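Local coordinates for protein enoyl-CoA hydratase carB homologue (Streptomyces cattleya, PDB 5O34) that probably acts as a crotonase-superfamily lyase in the biosynthesis of the carbapenem antibiotic thienamycin, at residues 161-166 with 219-224; 153-158 with 170-175; 138-143 with 247-252. All coordinates share one frame; numbering follows the deposited sequence.

Contact 1: 161-166 with 219-224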
ATOM      1  N   CYS A 161      -7.663   5.126  13.438  1.00 49.03           N
ATOM      2  CA  CYS A 161      -6.734   5.093  14.576  1.00 49.64           C
ATOM      3  C   CYS A 161      -5.324   4.671  14.140  1.00 52.02           C
ATOM      4  O   CYS A 161      -5.166   3.950  13.154  1.00 51.69           O
ATOM      5  CB  CYS A 161      -7.268   4.197  15.695  1.00 50.67           C
ATOM      6  SG  CYS A 161      -8.950   4.608  16.239  1.00 54.96           S
ATOM      7  N   ASP A 162      -4.305   5.116  14.890  1.00 47.95           N
ATOM      8  CA  ASP A 162      -2.893   4.843  14.624  1.00 47.44           C
ATOM      9  C   ASP A 162      -2.426   3.447  15.009  1.00 50.69           C
ATOM     10  O   ASP A 162      -1.346   3.051  14.576  1.00 50.84           O
ATOM     11  CB  ASP A 162      -2.013   5.869  15.345  1.00 49.84           C
ATOM     12  CG  ASP A 162      -2.457   7.285  15.103  1.00 63.43           C
ATOM     13  OD1 ASP A 162      -2.011   7.880  14.094  1.00 65.08           O
ATOM     14  OD2 ASP A 162      -3.323   7.767  15.861  1.00 66.44           O
ATOM     15  N   TYR A 163      -3.181   2.724  15.859  1.00 45.76           N
ATOM     16  CA  TYR A 163      -2.786   1.398  16.328  1.00 44.78           C
ATOM     17  C   TYR A 163      -4.015   0.605  16.707  1.00 49.72           C
ATOM     18  O   TYR A 163      -4.780   1.017  17.572  1.00 49.01           O
ATOM     19  CB  TYR A 163      -1.816   1.511  17.525  1.00 44.98           C
ATOM     20  CG  TYR A 163      -0.855   0.349  17.710  1.00 44.96           C
ATOM     21  CD1 TYR A 163       0.489   0.465  17.357  1.00 46.05           C
ATOM     22  CD2 TYR A 163      -1.266  -0.834  18.324  1.00 45.05           C
ATOM     23  CE1 TYR A 163       1.391  -0.581  17.577  1.00 44.91           C
ATOM     24  CE2 TYR A 163      -0.376  -1.887  18.540  1.00 45.47           C
ATOM     25  CZ  TYR A 163       0.952  -1.754  18.170  1.00 50.87           C
ATOM     26  OH  TYR A 163       1.825  -2.792  18.396  1.00 51.61           O
ATOM     27  N   ARG A 164      -4.221  -0.523  16.031  1.00 47.68           N
ATOM     28  CA  ARG A 164      -5.341  -1.405  16.312  1.00 47.88           C
ATOM     29  C   ARG A 164      -4.822  -2.647  17.019  1.00 53.83           C
ATOM     30  O   ARG A 164      -4.006  -3.397  16.477  1.00 53.82           O
ATOM     31  CB  ARG A 164      -6.116  -1.744  15.032  1.00 47.01           C
ATOM     32  CG  ARG A 164      -6.778  -0.519  14.408  1.00 55.52           C
ATOM     33  CD  ARG A 164      -7.366  -0.802  13.040  1.00 55.16           C
ATOM     34  NE  ARG A 164      -6.348  -1.062  12.020  1.00 52.01           N
ATOM     35  CZ  ARG A 164      -5.678  -0.129  11.355  1.00 63.33           C
ATOM     36  NH1 ARG A 164      -5.884   1.159  11.613  1.00 55.44           N
ATOM     37  NH2 ARG A 164      -4.790  -0.472  10.434  1.00 49.63           N
ATOM     38  N   LEU A 165      -5.246  -2.812  18.265  1.00 52.31           N
ATOM     39  CA  LEU A 165      -4.878  -3.934  19.108  1.00 52.73           C
ATOM     40  C   LEU A 165      -6.073  -4.861  19.199  1.00 56.00           C
ATOM     41  O   LEU A 165      -7.161  -4.449  19.615  1.00 55.07           O
ATOM     42  CB  LEU A 165      -4.451  -3.421  20.480  1.00 53.60           C
ATOM     43  CG  LEU A 165      -3.947  -4.440  21.496  1.00 59.92           C
ATOM     44  CD1 LEU A 165      -2.630  -5.074  21.060  1.00 60.53           C
ATOM     45  CD2 LEU A 165      -3.767  -3.785  22.828  1.00 62.53           C
ATOM     46  N   GLY A 166      -5.874  -6.091  18.747  1.00 52.98           N
ATOM     47  CA  GLY A 166      -6.934  -7.081  18.741  1.00 53.22           C
ATOM     48  C   GLY A 166      -6.703  -8.224  19.703  1.00 58.87           C
ATOM     49  O   GLY A 166      -5.562  -8.639  19.924  1.00 58.47           O
ATOM     50  N   LEU A 219      -4.451  -5.326   9.087  1.00 47.51           N
ATOM     51  CA  LEU A 219      -5.698  -4.809   9.645  1.00 47.16           C
ATOM     52  C   LEU A 219      -5.603  -4.612  11.160  1.00 51.08           C
ATOM     53  O   LEU A 219      -6.333  -3.797  11.727  1.00 51.16           O
ATOM     54  CB  LEU A 219      -6.859  -5.710   9.261  1.00 47.27           C
ATOM     55  CG  LEU A 219      -7.164  -5.780   7.767  1.00 52.02           C
ATOM     56  CD1 LEU A 219      -8.084  -6.926   7.470  1.00 52.68           C
ATOM     57  CD2 LEU A 219      -7.746  -4.481   7.270  1.00 53.79           C
ATOM     58  N   LEU A 220      -4.692  -5.362  11.808  1.00 47.23           N
ATOM     59  CA  LEU A 220      -4.335  -5.236  13.224  1.00 45.77           C
ATOM     60  C   LEU A 220      -2.843  -4.972  13.279  1.00 47.24           C
ATOM     61  O   LEU A 220      -2.093  -5.521  12.474  1.00 45.22           O
ATOM     62  CB  LEU A 220      -4.663  -6.499  14.041  1.00 45.76           C
ATOM     63  CG  LEU A 220      -6.140  -6.869  14.227  1.00 50.48           C
ATOM     64  CD1 LEU A 220      -6.266  -8.142  15.024  1.00 50.84           C
ATOM     65  CD2 LEU A 220      -6.950  -5.748  14.880  1.00 50.42           C
ATOM     66  N   HIS A 221      -2.418  -4.084  14.185  1.00 44.67           N
ATOM     67  CA  HIS A 221      -1.004  -3.764  14.370  1.00 44.60           C
ATOM     68  C   HIS A 221      -0.404  -4.804  15.303  1.00 50.86           C
ATOM     69  O   HIS A 221       0.794  -5.072  15.254  1.00 49.73           O
ATOM     70  CB  HIS A 221      -0.842  -2.368  14.989  1.00 44.71           C
ATOM     71  CG  HIS A 221      -1.205  -1.244  14.068  1.00 47.11           C
ATOM     72  ND1 HIS A 221      -2.506  -1.065  13.614  1.00 48.38           N
ATOM     73  CD2 HIS A 221      -0.431  -0.259  13.564  1.00 47.82           C
ATOM     74  CE1 HIS A 221      -2.474   0.004  12.839  1.00 47.48           C
ATOM     75  NE2 HIS A 221      -1.251   0.526  12.783  1.00 47.80           N
ATOM     76  N   GLU A 222      -1.249  -5.374  16.179  1.00 50.13           N
ATOM     77  CA  GLU A 222      -0.830  -6.336  17.184  1.00 51.27           C
ATOM     78  C   GLU A 222      -2.012  -7.157  17.671  1.00 56.04           C
ATOM     79  O   GLU A 222      -3.153  -6.685  17.669  1.00 56.48           O
ATOM     80  CB  GLU A 222      -0.164  -5.593  18.360  1.00 53.11           C
ATOM     81  CG  GLU A 222       0.439  -6.480  19.446  1.00 64.43           C
ATOM     82  CD  GLU A 222       0.954  -5.757  20.679  1.00 81.43           C
ATOM     83  OE1 GLU A 222       1.274  -4.551  20.583  1.00 69.59           O
ATOM     84  OE2 GLU A 222       1.083  -6.416  21.735  1.00 84.94           O
ATOM     85  N   THR A 223      -1.715  -8.399  18.082  1.00 53.70           N
ATOM     86  CA  THR A 223      -2.651  -9.345  18.682  1.00 54.71           C
ATOM     87  C   THR A 223      -2.166  -9.695  20.097  1.00 59.03           C
ATOM     88  O   THR A 223      -0.959  -9.706  20.360  1.00 57.63           O
ATOM     89  CB  THR A 223      -2.819 -10.629  17.841  1.00 65.07           C
ATOM     90  OG1 THR A 223      -1.554 -11.275  17.677  1.00 70.49           O
ATOM     91  CG2 THR A 223      -3.486 -10.376  16.502  1.00 64.20           C
ATOM     92  N   VAL A 224      -3.118  -9.982  20.992  1.00 57.00           N
ATOM     93  CA  VAL A 224      -2.899 -10.420  22.379  1.00 57.23           C
ATOM     94  C   VAL A 224      -4.020 -11.368  22.773  1.00 62.74           C
ATOM     95  O   VAL A 224      -5.071 -11.384  22.128  1.00 62.41           O
ATOM     96  CB  VAL A 224      -2.806  -9.264  23.419  1.00 61.35           C
ATOM     97  CG1 VAL A 224      -1.457  -8.558  23.376  1.00 61.25           C
ATOM     98  CG2 VAL A 224      -3.964  -8.280  23.289  1.00 61.14           C
TER

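Contact 2: 153-158 with 170-175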
ATOM      1  N   VAL A 153     -19.128   0.223   9.875  1.00 50.21           N
ATOM      2  CA  VAL A 153     -18.810   1.522  10.486  1.00 49.25           C
ATOM      3  C   VAL A 153     -17.882   1.351  11.695  1.00 51.83           C
ATOM      4  O   VAL A 153     -16.977   2.171  11.888  1.00 51.32           O
ATOM      5  CB  VAL A 153     -20.096   2.354  10.798  1.00 52.63           C
ATOM      6  CG1 VAL A 153     -19.779   3.636  11.570  1.00 52.20           C
ATOM      7  CG2 VAL A 153     -20.849   2.694   9.507  1.00 52.10           C
ATOM      8  N   GLY A 154     -18.082   0.266  12.451  1.00 47.87           N
ATOM      9  CA  GLY A 154     -17.256  -0.081  13.604  1.00 46.82           C
ATOM     10  C   GLY A 154     -15.812  -0.285  13.197  1.00 49.24           C
ATOM     11  O   GLY A 154     -14.905   0.336  13.766  1.00 49.25           O
ATOM     12  N   LEU A 155     -15.600  -1.116  12.161  1.00 44.57           N
ATOM     13  CA  LEU A 155     -14.277  -1.361  11.580  1.00 44.40           C
ATOM     14  C   LEU A 155     -13.697  -0.062  10.976  1.00 47.36           C
ATOM     15  O   LEU A 155     -12.517   0.224  11.184  1.00 47.08           O
ATOM     16  CB  LEU A 155     -14.344  -2.492  10.522  1.00 44.17           C
ATOM     17  CG  LEU A 155     -13.048  -2.899   9.789  1.00 47.88           C
ATOM     18  CD1 LEU A 155     -11.878  -3.133  10.751  1.00 47.56           C
ATOM     19  CD2 LEU A 155     -13.292  -4.120   8.928  1.00 48.75           C
ATOM     20  N   GLN A 156     -14.537   0.739  10.291  1.00 43.34           N
ATOM     21  CA  GLN A 156     -14.132   2.017   9.680  1.00 43.06           C
ATOM     22  C   GLN A 156     -13.557   3.025  10.690  1.00 47.84           C
ATOM     23  O   GLN A 156     -12.550   3.673  10.395  1.00 47.91           O
ATOM     24  CB  GLN A 156     -15.280   2.622   8.863  1.00 44.11           C
ATOM     25  CG  GLN A 156     -15.459   1.942   7.499  1.00 45.42           C
ATOM     26  CD  GLN A 156     -16.802   2.135   6.845  1.00 59.30           C
ATOM     27  OE1 GLN A 156     -17.318   1.226   6.182  1.00 56.47           O
ATOM     28  NE2 GLN A 156     -17.386   3.324   6.972  1.00 47.97           N
ATOM     29  N   ILE A 157     -14.144   3.106  11.899  1.00 45.83           N
ATOM     30  CA  ILE A 157     -13.651   3.976  12.985  1.00 46.11           C
ATOM     31  C   ILE A 157     -12.250   3.518  13.401  1.00 48.03           C
ATOM     32  O   ILE A 157     -11.345   4.350  13.512  1.00 48.28           O
ATOM     33  CB  ILE A 157     -14.648   4.028  14.188  1.00 50.25           C
ATOM     34  CG1 ILE A 157     -15.987   4.689  13.758  1.00 51.60           C
ATOM     35  CG2 ILE A 157     -14.041   4.773  15.406  1.00 50.80           C
ATOM     36  CD1 ILE A 157     -17.221   4.359  14.639  1.00 59.45           C
ATOM     37  N   SER A 158     -12.062   2.195  13.583  1.00 44.03           N
ATOM     38  CA  SER A 158     -10.770   1.611  13.972  1.00 43.58           C
ATOM     39  C   SER A 158      -9.689   1.902  12.922  1.00 47.13           C
ATOM     40  O   SER A 158      -8.554   2.229  13.288  1.00 46.41           O
ATOM     41  CB  SER A 158     -10.905   0.115  14.258  1.00 45.41           C
ATOM     42  OG  SER A 158     -10.784  -0.699  13.101  1.00 50.27           O
ATOM     43  N   ALA A 170     -11.092 -11.155  18.280  1.00 60.85           N
ATOM     44  CA  ALA A 170     -11.378 -10.104  17.303  1.00 59.59           C
ATOM     45  C   ALA A 170     -11.639 -10.708  15.929  1.00 62.19           C
ATOM     46  O   ALA A 170     -10.895 -11.577  15.474  1.00 62.38           O
ATOM     47  CB  ALA A 170     -10.236  -9.095  17.240  1.00 60.05           C
ATOM     48  N   ARG A 171     -12.759 -10.305  15.317  1.00 57.54           N
ATOM     49  CA  ARG A 171     -13.179 -10.749  13.991  1.00 56.41           C
ATOM     50  C   ARG A 171     -13.563  -9.506  13.179  1.00 56.97           C
ATOM     51  O   ARG A 171     -14.364  -8.693  13.632  1.00 55.96           O
ATOM     52  CB  ARG A 171     -14.286 -11.820  14.078  1.00 57.16           C
ATOM     53  CG  ARG A 171     -13.740 -13.145  14.627  1.00 70.01           C
ATOM     54  CD  ARG A 171     -14.757 -14.266  14.740  1.00 84.47           C
ATOM     55  NE  ARG A 171     -15.069 -14.861  13.438  1.00 97.32           N
ATOM     56  CZ  ARG A 171     -14.353 -15.811  12.838  1.00112.15           C
ATOM     57  NH1 ARG A 171     -13.252 -16.289  13.411  1.00100.44           N
ATOM     58  NH2 ARG A 171     -14.725 -16.282  11.655  1.00 97.17           N
ATOM     59  N   LEU A 172     -12.898  -9.303  12.030  1.00 51.82           N
ATOM     60  CA  LEU A 172     -13.069  -8.110  11.185  1.00 50.07           C
ATOM     61  C   LEU A 172     -13.885  -8.422   9.920  1.00 53.48           C
ATOM     62  O   LEU A 172     -13.613  -9.425   9.264  1.00 53.63           O
ATOM     63  CB  LEU A 172     -11.670  -7.552  10.844  1.00 49.41           C
ATOM     64  CG  LEU A 172     -10.959  -6.634  11.879  1.00 53.53           C
ATOM     65  CD1 LEU A 172     -10.913  -7.204  13.291  1.00 53.51           C
ATOM     66  CD2 LEU A 172      -9.553  -6.367  11.471  1.00 54.34           C
ATOM     67  N   VAL A 173     -14.922  -7.602   9.612  1.00 48.36           N
ATOM     68  CA  VAL A 173     -15.810  -7.823   8.474  1.00 47.40           C
ATOM     69  C   VAL A 173     -16.194  -6.496   7.837  1.00 53.31           C
ATOM     70  O   VAL A 173     -16.436  -5.496   8.512  1.00 53.00           O
ATOM     71  CB  VAL A 173     -17.109  -8.634   8.847  1.00 50.46           C
ATOM     72  CG1 VAL A 173     -17.564  -9.549   7.711  1.00 49.67           C
ATOM     73  CG2 VAL A 173     -16.957  -9.424  10.149  1.00 50.27           C
ATOM     74  N   MET A 174     -16.315  -6.543   6.497  1.00 52.40           N
ATOM     75  CA  MET A 174     -16.818  -5.460   5.669  1.00 53.32           C
ATOM     76  C   MET A 174     -17.948  -6.101   4.828  1.00 57.08           C
ATOM     77  O   MET A 174     -17.732  -6.339   3.648  1.00 55.82           O
ATOM     78  CB  MET A 174     -15.730  -4.847   4.756  1.00 56.27           C
ATOM     79  CG  MET A 174     -15.034  -3.658   5.355  1.00 60.67           C
ATOM     80  SD  MET A 174     -16.079  -2.313   5.875  1.00 64.49           S
ATOM     81  CE  MET A 174     -14.917  -1.373   6.338  1.00 61.36           C
ATOM     82  N   PRO A 175     -19.100  -6.512   5.450  1.00 55.11           N
ATOM     83  CA  PRO A 175     -20.192  -7.144   4.672  1.00 55.08           C
ATOM     84  C   PRO A 175     -21.172  -6.226   3.892  1.00 57.59           C
ATOM     85  O   PRO A 175     -22.192  -6.729   3.414  1.00 58.80           O
ATOM     86  CB  PRO A 175     -20.936  -7.946   5.746  1.00 56.95           C
ATOM     87  CG  PRO A 175     -20.827  -7.104   6.956  1.00 61.22           C
ATOM     88  CD  PRO A 175     -19.516  -6.318   6.863  1.00 57.28           C
TER

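Contact 3: 138-143 with 247-252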
ATOM      1  N   ILE A 138      -6.766  14.814  14.338  1.00 51.29           N
ATOM      2  CA  ILE A 138      -6.309  15.309  15.657  1.00 51.91           C
ATOM      3  C   ILE A 138      -4.802  15.052  15.851  1.00 57.82           C
ATOM      4  O   ILE A 138      -4.253  14.142  15.226  1.00 58.56           O
ATOM      5  CB  ILE A 138      -7.163  14.835  16.882  1.00 55.25           C
ATOM      6  CG1 ILE A 138      -7.128  13.297  17.096  1.00 56.18           C
ATOM      7  CG2 ILE A 138      -8.609  15.359  16.810  1.00 55.40           C
ATOM      8  CD1 ILE A 138      -7.140  12.899  18.604  1.00 63.83           C
ATOM      9  N   SER A 139      -4.128  15.884  16.662  1.00 54.16           N
ATOM     10  CA  SER A 139      -2.686  15.772  16.885  1.00 54.03           C
ATOM     11  C   SER A 139      -2.274  14.623  17.839  1.00 56.84           C
ATOM     12  O   SER A 139      -1.098  14.256  17.871  1.00 55.51           O
ATOM     13  CB  SER A 139      -2.113  17.108  17.355  1.00 58.20           C
ATOM     14  OG  SER A 139      -2.353  17.323  18.737  1.00 68.38           O
ATOM     15  N   LYS A 140      -3.236  14.066  18.599  1.00 53.16           N
ATOM     16  CA  LYS A 140      -2.995  12.990  19.566  1.00 53.12           C
ATOM     17  C   LYS A 140      -3.130  11.591  18.938  1.00 55.83           C
ATOM     18  O   LYS A 140      -4.126  11.343  18.247  1.00 55.17           O
ATOM     19  CB  LYS A 140      -3.982  13.091  20.764  1.00 55.72           C
ATOM     20  CG  LYS A 140      -4.274  14.502  21.298  1.00 62.40           C
ATOM     21  CD  LYS A 140      -3.097  15.087  22.071  1.00 67.08           C
ATOM     22  CE  LYS A 140      -3.282  16.554  22.350  1.00 66.24           C
ATOM     23  NZ  LYS A 140      -3.900  16.767  23.674  1.00 72.54           N
ATOM     24  N   PRO A 141      -2.215  10.634  19.243  1.00 51.87           N
ATOM     25  CA  PRO A 141      -2.386   9.268  18.725  1.00 51.24           C
ATOM     26  C   PRO A 141      -3.582   8.594  19.379  1.00 54.66           C
ATOM     27  O   PRO A 141      -3.891   8.857  20.541  1.00 54.18           O
ATOM     28  CB  PRO A 141      -1.084   8.557  19.122  1.00 53.02           C
ATOM     29  CG  PRO A 141      -0.150   9.627  19.475  1.00 57.86           C
ATOM     30  CD  PRO A 141      -0.982  10.733  20.043  1.00 53.74           C
ATOM     31  N   VAL A 142      -4.267   7.746  18.614  1.00 51.02           N
ATOM     32  CA  VAL A 142      -5.457   7.030  19.062  1.00 50.68           C
ATOM     33  C   VAL A 142      -5.214   5.532  18.905  1.00 54.03           C
ATOM     34  O   VAL A 142      -4.826   5.081  17.829  1.00 53.70           O
ATOM     35  CB  VAL A 142      -6.734   7.495  18.299  1.00 54.46           C
ATOM     36  CG1 VAL A 142      -7.995   6.900  18.916  1.00 54.09           C
ATOM     37  CG2 VAL A 142      -6.831   9.021  18.250  1.00 54.26           C
ATOM     38  N   ILE A 143      -5.458   4.766  19.979  1.00 50.49           N
ATOM     39  CA  ILE A 143      -5.319   3.310  19.991  1.00 49.92           C
ATOM     40  C   ILE A 143      -6.701   2.696  20.026  1.00 54.81           C
ATOM     41  O   ILE A 143      -7.469   3.023  20.910  1.00 56.19           O
ATOM     42  CB  ILE A 143      -4.463   2.804  21.188  1.00 52.43           C
ATOM     43  CG1 ILE A 143      -3.037   3.377  21.155  1.00 52.49           C
ATOM     44  CG2 ILE A 143      -4.450   1.262  21.269  1.00 52.58           C
ATOM     45  CD1 ILE A 143      -2.312   3.268  22.491  1.00 57.74           C
ATOM     46  N   ALA A 247       7.098  16.180  19.712  1.00 59.55           N
ATOM     47  CA  ALA A 247       7.610  15.215  18.735  1.00 58.93           C
ATOM     48  C   ALA A 247       6.495  14.384  18.070  1.00 61.25           C
ATOM     49  O   ALA A 247       6.453  14.283  16.844  1.00 61.20           O
ATOM     50  CB  ALA A 247       8.613  14.288  19.405  1.00 59.70           C
ATOM     51  N   VAL A 248       5.599  13.816  18.884  1.00 55.75           N
ATOM     52  CA  VAL A 248       4.484  12.977  18.455  1.00 55.27           C
ATOM     53  C   VAL A 248       3.387  13.815  17.772  1.00 61.02           C
ATOM     54  O   VAL A 248       2.887  13.432  16.712  1.00 61.28           O
ATOM     55  CB  VAL A 248       3.934  12.146  19.662  1.00 58.19           C
ATOM     56  CG1 VAL A 248       2.642  11.441  19.316  1.00 57.37           C
ATOM     57  CG2 VAL A 248       4.960  11.133  20.164  1.00 57.94           C
ATOM     58  N   GLN A 249       3.029  14.955  18.384  1.00 58.50           N
ATOM     59  CA  GLN A 249       1.954  15.845  17.947  1.00 57.83           C
ATOM     60  C   GLN A 249       2.297  16.706  16.724  1.00 61.68           C
ATOM     61  O   GLN A 249       1.375  17.203  16.084  1.00 61.82           O
ATOM     62  CB  GLN A 249       1.450  16.695  19.117  1.00 58.66           C
ATOM     63  CG  GLN A 249       0.758  15.832  20.193  1.00 60.42           C
ATOM     64  CD  GLN A 249       0.462  16.511  21.513  1.00 69.10           C
ATOM     65  OE1 GLN A 249       0.341  15.855  22.551  1.00 64.74           O
ATOM     66  NE2 GLN A 249       0.271  17.820  21.507  1.00 57.05           N
ATOM     67  N   SER A 250       3.588  16.849  16.371  1.00 58.55           N
ATOM     68  CA  SER A 250       4.004  17.574  15.163  1.00 58.28           C
ATOM     69  C   SER A 250       4.128  16.580  13.990  1.00 61.35           C
ATOM     70  O   SER A 250       4.388  17.001  12.862  1.00 61.74           O
ATOM     71  CB  SER A 250       5.347  18.271  15.372  1.00 63.15           C
ATOM     72  OG  SER A 250       5.307  19.226  16.419  1.00 76.66           O
ATOM     73  N   THR A 251       3.971  15.265  14.266  1.00 56.26           N
ATOM     74  CA  THR A 251       4.100  14.177  13.287  1.00 55.13           C
ATOM     75  C   THR A 251       2.741  13.590  12.883  1.00 57.89           C
ATOM     76  O   THR A 251       2.430  13.551  11.694  1.00 57.49           O
ATOM     77  CB  THR A 251       5.091  13.099  13.803  1.00 57.26           C
ATOM     78  OG1 THR A 251       6.360  13.701  14.068  1.00 55.58           O
ATOM     79  CG2 THR A 251       5.286  11.960  12.815  1.00 55.84           C
ATOM     80  N   ARG A 252       1.954  13.122  13.874  1.00 54.19           N
ATOM     81  CA  ARG A 252       0.645  12.485  13.711  1.00 54.21           C
ATOM     82  C   ARG A 252      -0.286  13.214  12.708  1.00 59.66           C
ATOM     83  O   ARG A 252      -0.765  12.555  11.777  1.00 58.88           O
ATOM     84  CB  ARG A 252      -0.033  12.289  15.083  1.00 53.27           C
ATOM     85  CG  ARG A 252      -0.989  11.103  15.160  1.00 56.53           C
ATOM     86  CD  ARG A 252      -2.425  11.536  15.012  1.00 52.59           C
ATOM     87  NE  ARG A 252      -3.331  10.392  15.021  1.00 48.37           N
ATOM     88  CZ  ARG A 252      -4.635  10.460  14.782  1.00 58.39           C
ATOM     89  NH1 ARG A 252      -5.211  11.627  14.518  1.00 54.71           N
ATOM     90  NH2 ARG A 252      -5.376   9.362  14.806  1.00 37.77           N
TER

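Contact 1: 161-166 with 219-224
H221 packs against Y163 and R164 in the dense part of this contact. Its CB sits over the centre of the Y163 ring, 3.5 Å from the ring centroid. In return, Y163 CA lies over the centre of the imidazole, 3.7 Å from the centroid of the H221 ring. The two rings form an offset stack with planes 27° apart. Y163 CG is anti to the backbone N (chi1 -153°), beside the carbonyl carbon. The imidazole edge at H221 CE1 meets one face of the R164 guanidinium. R164 NE donates to L219 O at 2.8 Å. L219 O lies in the guanidinium plane, while NE stands well above the L219 carbonyl plane. R164 O takes H221 N at 2.9 Å and a weak second bond from E222 N. H221 NE2 bonds to Q200 of the second subunit, so this buried cluster also meets the trimer interface.

Packing is looser toward 222-224, where all three residues are partly exposed. Here two backbone bonds pair the strands, and E222 adds side-chain contacts. G166 N reaches E222 O at 3.0 Å in a nearly straight bond (175°), and V224 N reaches G166 O at 3.0 Å. Y163 OH donates to the anti lone pair of E222 OE1 at 2.9 Å, while E222 OE2 forms a salt bridge with R232. L165 CD1 lies against the E222 side chain and is 4.1 Å from V224 CG2.

Strands 163-167 and 222-224 thus pair in parallel. The latter is the outermost strand, within this chain, of the main sheet of the crotonase fold.

Contact 2: 153-158 with 170-175
L155 meets the flat peptide of V173. L155 CD2 lies over one face of the V173 peptide, 3.5 Å from V173 O and almost straight above that oxygen. The carboxamide of Q156 is the one flat side-chain group. It lies by the methyl end of M174. The aliphatic part of Q156 packs closely there, with Q156 CG 3.6 Å from M174 CE. These two side chains cross at about a right angle.

L155 carries most of the contact from the helix side. Its CG is anti to the backbone N (chi1 180°), and the isopropyl group beyond it spreads two methyls over the second segment. CD1 touches L172, with 3.8 Å from L155 CD1 to L172 CG. CD2 also meets M174, with 4.0 Å from L155 CD2 to M174 CG. No hydrogen bond links the two segments. Within the helix, S158 OG donates to a lone pair of L155 O at 2.7 Å, in the carbonyl plane.

In related crotonases the start of the equivalent helix lends a backbone N-H to the oxyanion hole, and a similar role is plausible here. Helix 152-158 lies between two layers. On one side V153 and I157 pack on helix 120-137. On the other, L155 lies on strand 171-173, the middle strand between 149-151 and 209-210. Helix 184-194 closes over Q156 and M174 through F185, M189 and L190.

Contact 3: 138-143 with 247-252
V248 is the first residue of 247-252 to touch the other segment, and it meets P141. Its CG1 is anti to the backbone N (chi1 171°) and comes within 3.3 Å of P141 CG, a tight approach. The two side chains cross at about a right angle. V248 also packs on F177 of the second subunit.

Q249 comes next and lies against S139 and K140. S139 O faces its backbone: Q249 CA is 3.4 Å from S139 O, a CA-H...O contact. The same oxygen also touches Q249 CG. The extended Q249 chain crosses the K140 side chain at a slant, with K140 CD 3.6 Å from Q249 OE1. The polar ends look to other partners. S139 OG bonds to D85, and K140 NZ to the carbonyls of V90 and L84.

S250 and T251 turn the chain. T251 OG1 donates to A247 O at 2.8 Å, nearly in line with the carbonyl bond. It also bonds to C183 N of the second subunit. V248 O receives both T251 N and R252 N.

R252 then reaches back to the first segment. Its chain bends at chi2 (-100°), which places R252 CD 3.2 Å from I138 O. R252 NH1 donates to I138 O at 2.8 Å, with an N-H...O angle of 149°. K140 O stands 3.4 Å above one face of the R252 guanidinium, toward the rim. V142 CG2 touches R252 NH2.

I138 is the first residue to leave helix 120-137. R252 NH2 bonds to V135 O in that helix, and R252 NE forms a salt bridge with D162. The buried guanidinium is therefore gripped by two carbonyls at a helix end and by one carboxylate. The carbonyls and the carboxylate would be expected to favour its positive charge.

Overall arrangement
All three contacts are largely buried, but they differ in depth and chemistry. Contacts 1 and 2 lie about 10 Å and 9 Å, centre to centre, from the middle of the chain; contact 3 is farther out at about 14 Å. Contact 1 combines parallel strand pairing with an offset ring stack beside a guanidinium. Contact 2 is apolar and lacks cross-segment hydrogen bonds. Contact 3 joins the approach to strand 142-146 to the turn between helices 245-249 and 252-273, around the charged R252. Contacts 1 and 3 share the main sheet, and both meet the second subunit. Contact 2 meets no other chain. It touches contact 1 through L172 on L219 and S158 on R164, but not contact 3.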